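Local coordinates for protein 2,3-dimethylmalate lyase (Aspergillus niger, PDB 3FA4) that belongs to the phosphoenolpyruvate phosphomutase family of TIM-barrel enzymes and carries a bound magnesium ion, at residues K129-T134 and V173-A178. Sequence-based numbering, arbitrary orientation.
Sequences KILVDT and VARLRA
Arg175 reaches from helix 169-181 to the loop 129-134 and clasps the carbonyl oxygen of Val132 with both terminal nitrogens. The shorter and straighter bond runs from NH1 to Val132 O at 2.8 Å, nearly in line with the C=O bond; NH2 reaches the same Val132 O at 3.1 Å with a more bent N-H (137°), from above the carbonyl plane. The oxygen lies close to the guanidinium plane, between the two nitrogens. Leu131 and Thr134 sandwich this flat group: Leu131 CD1 sits over the centre of one face, 4.1 Å from Arg175 CZ, while Thr134 OG1 lies over the opposite face, offset toward the rim and 3.5 Å from Arg175 NE. The same Thr134 OG1 touches Arg175 CG at 3.4 Å. With Thr134 CG2 anti to its backbone N (OG1 at chi1 -60°), the methyl turns to the helix and meets Ala178 CB at 4.1 Å. In the TIM-barrel fold of this family, the contact ties the loop that follows strand 111-114, just where it enters helix 134-151, to the neighbouring outer helix 169-181, near the surface. The arginine chain is extended from CG to NE, and two acids fix its head: Glu171, one turn earlier on the helix, forms a salt bridge with NE, and Asp116 another with NH1. Val132 and Asp116 are also joined by backbone hydrogen bonding, so the residue that offers the carbonyl lies beside the one that offers the carboxylate. Asp133 takes the N-cap position of helix 134-151, its side chain capping a backbone N of the first turn, and its OD1 hydrogen-bonds Thr136 OG1.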
loop_
_atom_site.group_PDB
_atom_site.type_symbol
_atom_site.label_atom_id
_atom_site.label_comp_id
_atom_site.label_asym_id
_atom_site.label_seq_id
_atom_site.Cartn_x
_atom_site.Cartn_y
_atom_site.Cartn_z
ATOM N N LYS B 129 -1.739 -3.396 30.016
ATOM C CA LYS B 129 -2.940 -3.778 29.229
ATOM C C LYS B 129 -4.182 -3.097 29.720
ATOM O O LYS B 129 -4.651 -3.399 30.821
ATOM C CB LYS B 129 -3.157 -5.284 29.228
ATOM C CG LYS B 129 -2.006 -6.001 28.525
ATOM C CD LYS B 129 -2.454 -7.238 27.810
ATOM C CE LYS B 129 -3.044 -8.275 28.796
ATOM N NZ LYS B 129 -3.188 -9.632 28.114
ATOM N N ILE B 130 -4.687 -2.149 28.913
ATOM C CA ILE B 130 -5.872 -1.316 29.236
ATOM C C ILE B 130 -7.148 -1.790 28.521
ATOM O O ILE B 130 -7.171 -1.967 27.298
ATOM C CB ILE B 130 -5.626 0.131 28.850
ATOM C CG1 ILE B 130 -4.263 0.595 29.391
ATOM C CG2 ILE B 130 -6.794 1.037 29.351
ATOM C CD1 ILE B 130 -4.292 1.106 30.886
ATOM N N LEU B 131 -8.228 -1.950 29.271
ATOM C CA LEU B 131 -9.406 -2.635 28.703
ATOM C C LEU B 131 -10.576 -1.732 28.468
ATOM O O LEU B 131 -10.726 -0.737 29.131
ATOM C CB LEU B 131 -9.838 -3.761 29.616
ATOM C CG LEU B 131 -9.019 -5.033 29.692
ATOM C CD1 LEU B 131 -9.969 -5.974 30.298
ATOM C CD2 LEU B 131 -8.684 -5.551 28.364
ATOM N N VAL B 132 -11.411 -2.095 27.507
ATOM C CA VAL B 132 -12.664 -1.359 27.211
ATOM C C VAL B 132 -13.866 -2.098 27.851
ATOM O O VAL B 132 -13.847 -3.369 27.980
ATOM C CB VAL B 132 -12.764 -1.195 25.645
ATOM C CG1 VAL B 132 -13.694 -2.186 25.008
ATOM C CG2 VAL B 132 -13.124 0.217 25.263
ATOM N N ASP B 133 -14.885 -1.351 28.282
ATOM C CA ASP B 133 -16.059 -1.954 28.950
ATOM C C ASP B 133 -16.646 -3.079 28.087
ATOM O O ASP B 133 -16.368 -3.125 26.902
ATOM C CB ASP B 133 -17.105 -0.902 29.175
ATOM C CG ASP B 133 -17.520 -0.273 27.894
ATOM O OD1 ASP B 133 -16.717 0.504 27.289
ATOM O OD2 ASP B 133 -18.627 -0.615 27.457
ATOM N N THR B 134 -17.431 -3.986 28.687
ATOM C CA THR B 134 -17.901 -5.179 28.002
ATOM C C THR B 134 -18.822 -4.826 26.888
ATOM O O THR B 134 -18.792 -5.488 25.860
ATOM C CB THR B 134 -18.598 -6.194 28.959
ATOM O OG1 THR B 134 -17.678 -6.621 29.985
ATOM C CG2 THR B 134 -19.024 -7.432 28.214
ATOM N N VAL B 173 -14.391 -15.051 31.933
ATOM C CA VAL B 173 -15.418 -15.987 31.502
ATOM C C VAL B 173 -16.734 -15.226 31.135
ATOM O O VAL B 173 -17.284 -15.515 30.093
ATOM C CB VAL B 173 -15.494 -17.173 32.431
ATOM C CG1 VAL B 173 -16.635 -18.003 32.089
ATOM C CG2 VAL B 173 -14.250 -17.987 32.231
ATOM N N ALA B 174 -17.157 -14.230 31.944
ATOM C CA ALA B 174 -18.264 -13.310 31.624
ATOM C C ALA B 174 -18.195 -12.629 30.275
ATOM O O ALA B 174 -19.175 -12.652 29.529
ATOM C CB ALA B 174 -18.466 -12.209 32.732
ATOM N N ARG B 175 -17.056 -12.019 29.970
ATOM C CA ARG B 175 -16.825 -11.345 28.687
ATOM C C ARG B 175 -16.795 -12.360 27.506
ATOM O O ARG B 175 -17.300 -12.075 26.392
ATOM C CB ARG B 175 -15.504 -10.533 28.719
ATOM C CG ARG B 175 -15.518 -9.254 29.551
ATOM C CD ARG B 175 -14.167 -8.687 29.689
ATOM N NE ARG B 175 -14.262 -7.396 30.378
ATOM C CZ ARG B 175 -14.048 -6.210 29.815
ATOM N NH1 ARG B 175 -13.655 -6.084 28.553
ATOM N NH2 ARG B 175 -14.236 -5.135 30.509
ATOM N N LEU B 176 -16.195 -13.522 27.728
ATOM C CA LEU B 176 -16.320 -14.601 26.702
ATOM C C LEU B 176 -17.737 -14.975 26.371
ATOM O O LEU B 176 -18.063 -15.023 25.210
ATOM C CB LEU B 176 -15.495 -15.858 27.020
ATOM C CG LEU B 176 -14.003 -15.572 26.829
ATOM C CD1 LEU B 176 -13.191 -16.761 27.257
ATOM C CD2 LEU B 176 -13.694 -15.082 25.383
ATOM N N ARG B 177 -18.548 -15.258 27.395
ATOM C CA ARG B 177 -19.972 -15.637 27.273
ATOM C C ARG B 177 -20.791 -14.499 26.624
ATOM O O ARG B 177 -21.616 -14.744 25.765
ATOM C CB ARG B 177 -20.540 -15.919 28.660
ATOM C CG ARG B 177 -20.320 -17.306 29.132
ATOM C CD ARG B 177 -20.930 -17.514 30.517
ATOM N NE ARG B 177 -20.608 -18.851 31.060
ATOM C CZ ARG B 177 -20.370 -19.132 32.357
ATOM N NH1 ARG B 177 -20.373 -18.188 33.326
ATOM N NH2 ARG B 177 -20.093 -20.377 32.686
ATOM N N ALA B 178 -20.539 -13.245 26.976
ATOM C CA ALA B 178 -21.193 -12.169 26.256
ATOM C C ALA B 178 -20.852 -12.271 24.748
ATOM O O ALA B 178 -21.711 -12.104 23.916
ATOM C CB ALA B 178 -20.802 -10.839 26.829
#